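Local structure of GTPase activator-like protein (Chaetomium thermophilum, 6SSH) at residues A[32-37]-A[76-81]; A[104-109]-A[189-194]. The protein probably acts as a GTPase-activating protein for a small G protein, this chain being the GAP domain of a TSC2-type protein. One frame throughout, in Å; residues are numbered along the deposited sequence. Where two conformers were deposited one is given.

Interaction 1 of 2, residues A[32-37]-A[76-81]; sequences RFLKGL and FHVTTQ. With EDO (1,2-ethanediol), chain E; EDO (1,2-ethanediol), chain B.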
# COMPACT_ATOMS: atom_id res chain seq x y z
N ARG A 32 -1.42 11.46 -6.26
CA ARG A 32 -1.64 11.22 -7.69
C ARG A 32 -1.42 9.73 -8.00
O ARG A 32 -2.13 9.15 -8.80
CB ARG A 32 -0.76 12.11 -8.54
CG ARG A 32 -1.29 13.53 -8.62
CD ARG A 32 -0.45 14.33 -9.65
NE ARG A 32 0.82 14.72 -9.06
CZ ARG A 32 1.01 15.84 -8.35
NH1 ARG A 32 0.02 16.70 -8.16
NH2 ARG A 32 2.19 16.09 -7.80
N PHE A 33 -0.50 9.10 -7.31
CA PHE A 33 -0.25 7.66 -7.46
C PHE A 33 -1.49 6.87 -7.03
O PHE A 33 -1.92 5.97 -7.75
CB PHE A 33 0.96 7.26 -6.63
CG PHE A 33 1.05 5.80 -6.30
CD1 PHE A 33 1.45 4.90 -7.26
CD2 PHE A 33 0.76 5.31 -5.02
CE1 PHE A 33 1.51 3.57 -6.98
CE2 PHE A 33 0.85 3.95 -4.76
CZ PHE A 33 1.24 3.12 -5.73
N LEU A 34 -2.11 7.20 -5.89
CA LEU A 34 -3.35 6.49 -5.50
C LEU A 34 -4.43 6.55 -6.56
O LEU A 34 -5.08 5.54 -6.85
CB LEU A 34 -3.91 7.14 -4.24
CG LEU A 34 -3.11 6.91 -2.94
CD1 LEU A 34 -3.87 7.60 -1.81
CD2 LEU A 34 -2.92 5.45 -2.64
N LYS A 35 -4.56 7.71 -7.20
CA LYS A 35 -5.58 7.90 -8.20
C LYS A 35 -5.30 7.08 -9.43
O LYS A 35 -6.22 6.77 -10.18
CB LYS A 35 -5.70 9.39 -8.54
CG LYS A 35 -6.28 10.19 -7.43
CD LYS A 35 -6.33 11.67 -7.78
CE LYS A 35 -6.60 12.53 -6.57
NZ LYS A 35 -6.79 13.97 -6.94
N GLY A 36 -4.03 6.73 -9.69
CA GLY A 36 -3.75 5.82 -10.77
C GLY A 36 -3.84 4.35 -10.43
O GLY A 36 -4.05 3.47 -11.28
N LEU A 37 -3.74 4.05 -9.14
CA LEU A 37 -3.74 2.70 -8.68
C LEU A 37 -5.11 2.11 -8.75
O LEU A 37 -5.29 0.95 -9.10
CB LEU A 37 -3.28 2.73 -7.22
CG LEU A 37 -2.84 1.46 -6.61
CD1 LEU A 37 -1.64 0.82 -7.35
CD2 LEU A 37 -2.48 1.77 -5.15
N PHE A 76 -7.76 -1.86 -2.07
CA PHE A 76 -6.59 -1.35 -1.34
C PHE A 76 -7.02 -0.90 0.05
O PHE A 76 -8.14 -0.38 0.26
CB PHE A 76 -5.93 -0.21 -2.11
CG PHE A 76 -5.32 -0.69 -3.42
CD1 PHE A 76 -6.02 -0.52 -4.60
CD2 PHE A 76 -4.12 -1.41 -3.43
CE1 PHE A 76 -5.49 -0.99 -5.82
CE2 PHE A 76 -3.59 -1.86 -4.63
CZ PHE A 76 -4.30 -1.66 -5.80
N HIS A 77 -6.13 -1.16 1.00
CA HIS A 77 -6.32 -0.74 2.40
C HIS A 77 -5.36 0.38 2.64
O HIS A 77 -4.18 0.15 2.92
CB HIS A 77 -6.07 -1.86 3.38
CG HIS A 77 -7.00 -3.01 3.28
ND1 HIS A 77 -6.63 -4.28 3.68
CD2 HIS A 77 -8.33 -3.07 2.97
CE1 HIS A 77 -7.69 -5.08 3.59
NE2 HIS A 77 -8.74 -4.36 3.17
N VAL A 78 -5.80 1.61 2.45
CA VAL A 78 -4.94 2.79 2.37
C VAL A 78 -4.96 3.47 3.76
O VAL A 78 -5.97 4.06 4.13
CB VAL A 78 -5.38 3.76 1.30
CG1 VAL A 78 -4.39 4.90 1.19
CG2 VAL A 78 -5.52 3.01 -0.07
N THR A 79 -3.90 3.38 4.51
CA THR A 79 -3.94 3.84 5.90
C THR A 79 -4.23 5.33 5.96
O THR A 79 -4.92 5.74 6.88
CB THR A 79 -2.71 3.41 6.68
OG1 THR A 79 -1.53 3.89 6.03
CG2 THR A 79 -2.66 1.89 6.81
N THR A 80 -3.80 6.15 5.01
CA THR A 80 -4.08 7.57 5.03
C THR A 80 -5.58 7.86 4.73
O THR A 80 -6.04 8.96 5.02
CB THR A 80 -3.23 8.38 4.08
OG1 THR A 80 -3.38 7.85 2.74
CG2 THR A 80 -1.73 8.36 4.47
N GLN A 81 -6.32 6.89 4.16
CA GLN A 81 -7.79 7.04 3.96
C GLN A 81 -8.57 6.77 5.24
O GLN A 81 -9.79 7.00 5.28
CB GLN A 81 -8.28 6.10 2.84
CG GLN A 81 -7.82 6.49 1.45
CD GLN A 81 -8.37 7.80 0.93
OE1 GLN A 81 -7.66 8.64 0.47
NE2 GLN A 81 -9.69 8.00 1.03
C1 EDO E . -9.17 11.56 -1.23
O1 EDO E . -8.14 10.54 -1.28
C2 EDO E . -10.63 11.13 -0.98
O2 EDO E . -10.84 10.47 0.28
C1 EDO B . -11.89 9.82 4.92
O1 EDO B . -13.25 9.53 5.34
C2 EDO B . -11.62 9.28 3.52
O2 EDO B . -11.71 7.87 3.46
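Leu37 lies over one face of the Phe76 ring. Its CD2 methyl sits almost above the ring centre, with CD2 3.8 Å from the centroid of the Phe76 ring and 9° off the ring normal, a CH-pi contact. The branch point closes in nearer the rim: Leu37 CG is 3.5 Å from Phe76 CZ. Leu37 CD1 reaches the same corner, 4.0 Å from Phe76 CZ. With CG of Leu37 set anti to the backbone N (chi1 -164°), the branched end is carried out over the ring. A turn earlier on the helix, Leu34 crosses Val78 at a slant. Both of its methyls meet one branch of the valine, with Leu34 CD1 and CD2 each 4.1 Å from Val78 CG1. All four of these side chains are buried. They pack helix 28-37 against strand 73-78, which belongs to the mixed central sheet of the Rap/ran-GAP domain. Next to Phe76 in that sheet runs strand 2-10, whose Val5 and Val7 also touch the Phe76 side chain. Beyond the strand the chain turns through a short 3-10 segment, 79-81. There the Gln81 amide is held by one 1,2-ethanediol, probably from the crystallisation liquor. The diol O1 donates to Gln81 OE1 at 2.6 Å, and Gln81 NE2 gives a nearly straight bond (175°) to its O2 at 2.8 Å. NE2 is also hydrogen-bonded to Tyr63 O. A second ethanediol donates from O2 to Gln81 O, 2.8 Å away.

Interaction 2 of 2, residues A[104-109]-A[189-194]; sequences VNIVWN and LLALNA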
# COMPACT_ATOMS: atom_id res chain seq x y z
N VAL A 104 0.41 -8.75 1.29
CA VAL A 104 1.14 -7.79 0.47
C VAL A 104 0.77 -6.38 0.88
O VAL A 104 -0.42 -6.07 0.99
CB VAL A 104 0.78 -7.99 -1.02
CG1 VAL A 104 1.57 -7.04 -1.87
CG2 VAL A 104 1.04 -9.46 -1.42
N ASN A 105 1.79 -5.53 1.07
CA ASN A 105 1.64 -4.11 1.37
C ASN A 105 2.55 -3.28 0.51
O ASN A 105 3.72 -3.63 0.37
CB ASN A 105 1.91 -3.83 2.89
CG ASN A 105 0.81 -4.33 3.77
OD1 ASN A 105 -0.25 -3.72 3.83
ND2 ASN A 105 1.02 -5.40 4.42
N ILE A 106 2.02 -2.23 -0.01
CA ILE A 106 2.74 -1.19 -0.74
C ILE A 106 3.14 -0.13 0.24
O ILE A 106 2.27 0.34 1.04
CB ILE A 106 1.87 -0.61 -1.85
CG1 ILE A 106 1.50 -1.70 -2.84
CG2 ILE A 106 2.54 0.60 -2.52
CD1 ILE A 106 0.33 -1.34 -3.74
N VAL A 107 4.40 0.30 0.27
CA VAL A 107 4.91 1.29 1.18
C VAL A 107 5.44 2.48 0.41
O VAL A 107 6.32 2.29 -0.46
CB VAL A 107 6.04 0.70 2.03
CG1 VAL A 107 6.65 1.74 2.98
CG2 VAL A 107 5.54 -0.47 2.85
N TRP A 108 4.91 3.66 0.60
CA TRP A 108 5.45 4.88 -0.00
C TRP A 108 6.39 5.48 1.03
O TRP A 108 5.96 6.07 2.03
CB TRP A 108 4.32 5.83 -0.40
CG TRP A 108 4.87 7.02 -1.16
CD1 TRP A 108 5.65 8.02 -0.70
CD2 TRP A 108 4.73 7.25 -2.59
NE1 TRP A 108 5.99 8.89 -1.73
CE2 TRP A 108 5.40 8.44 -2.89
CE3 TRP A 108 4.04 6.60 -3.60
CZ2 TRP A 108 5.45 8.97 -4.20
CZ3 TRP A 108 4.07 7.11 -4.89
CH2 TRP A 108 4.78 8.29 -5.17
N ASN A 109 7.68 5.24 0.85
CA ASN A 109 8.68 5.60 1.83
C ASN A 109 9.22 7.01 1.61
O ASN A 109 10.22 7.21 0.90
CB ASN A 109 9.80 4.59 1.84
CG ASN A 109 10.85 4.93 2.88
OD1 ASN A 109 10.58 5.63 3.85
ND2 ASN A 109 12.09 4.45 2.65
N LEU A 189 0.74 -4.48 -10.92
CA LEU A 189 1.13 -5.78 -11.40
C LEU A 189 2.00 -6.52 -10.38
O LEU A 189 1.79 -7.73 -10.10
CB LEU A 189 1.83 -5.65 -12.76
CG LEU A 189 2.13 -7.00 -13.37
CD1 LEU A 189 0.86 -7.76 -13.53
CD2 LEU A 189 2.85 -6.79 -14.74
N LEU A 190 2.98 -5.83 -9.79
CA LEU A 190 3.78 -6.49 -8.75
C LEU A 190 2.89 -6.94 -7.59
O LEU A 190 3.11 -8.04 -7.07
CB LEU A 190 4.82 -5.52 -8.16
CG LEU A 190 5.96 -5.06 -9.04
CD1 LEU A 190 6.89 -4.09 -8.30
CD2 LEU A 190 6.75 -6.24 -9.49
N ALA A 191 1.93 -6.12 -7.19
CA ALA A 191 1.08 -6.47 -6.05
C ALA A 191 0.21 -7.66 -6.39
O ALA A 191 0.02 -8.58 -5.55
CB ALA A 191 0.25 -5.29 -5.65
N LEU A 192 -0.35 -7.72 -7.60
CA LEU A 192 -1.15 -8.85 -8.00
C LEU A 192 -0.33 -10.13 -8.00
O LEU A 192 -0.74 -11.16 -7.49
CB LEU A 192 -1.77 -8.60 -9.37
CG LEU A 192 -2.80 -9.64 -9.82
CD1 LEU A 192 -3.89 -9.87 -8.77
CD2 LEU A 192 -3.39 -9.16 -11.14
N ASN A 193 0.85 -10.12 -8.61
CA ASN A 193 1.69 -11.27 -8.65
C ASN A 193 2.08 -11.69 -7.23
O ASN A 193 2.03 -12.85 -6.87
CB ASN A 193 2.92 -10.97 -9.51
CG ASN A 193 2.56 -10.85 -11.02
OD1 ASN A 193 1.50 -11.28 -11.44
ND2 ASN A 193 3.40 -10.21 -11.78
N ALA A 194 2.45 -10.73 -6.41
CA ALA A 194 2.80 -11.05 -5.02
C ALA A 194 1.63 -11.67 -4.27
O ALA A 194 1.84 -12.55 -3.42
CB ALA A 194 3.27 -9.79 -4.31
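Strand 104-109 and the helix segment 189-194 run nearly antiparallel, their axes at 158° and 8.8 Å apart at closest approach. This is a helix packed on a sheet in the Rap/ran-GAP domain: helix 183-201 lies along a face of the mixed central sheet, roughly in line with strand 104-109, an inner strand between 2-10 and 127-134. The backbones come nearest at one end, where the CA atoms of Val104 and Ala194 are 6.6 Å apart. Toward Asn109 the strand draws away from this part of the helix. The contact is apolar and buried, and is made by two strand residues and two alanines. Val104 straddles the Ala194 methyl with both of its branches. Its CG2 lies 3.7 Å from Ala194 CB and equally near the alanine carbonyl carbon, while Val104 CG1 stands 4.1 Å from Ala194 CB. The same CG1 also faces the preceding turn of the helix, 4.2 Å from Ala191 CA. The valine thus spans two successive turns, one branch touching both alanines. This follows from chi1 of -178°, which puts CG1 anti to the backbone N and CG2 beside it. Short alanine side chains let the valine come close to the helix backbone. On the same helix Val104 also touches Ser198, a turn further on, whose OG is hydrogen-bonded to Ala194 O. Ile106, two residues along the strand, makes a looser contact. It also packs against Val187, an earlier residue of the helix, and against Val5 and Ile131 of the two neighbouring strands. Its first bond does not point at segment 189-194, but the end of the chain comes nearer, and Ile106 CD1 ends 4.4 Å from Ala191 CB.

Following the chain from the N terminus, helix 28-37 comes first, and interaction 1 closes a loop of 38 residues when strand 73-78 returns to pack on it. Interaction 2 opens only after that, at strand 104-109, and closes at helix 183-201, with 79 residues between the two segments. The loops are in series and neither nest nor cross. In space they meet, with centres about 12 Å apart. Phe33 CB lies 3.6 Å from Trp108 CZ3, and Phe76 CE2 lies 4.1 Å from Ile106 CD1. Strands 73-78 and 104-109 flank strand 2-10 in the same sheet, so the two contacts tie helices 28-37 and 183-201 to its central strands.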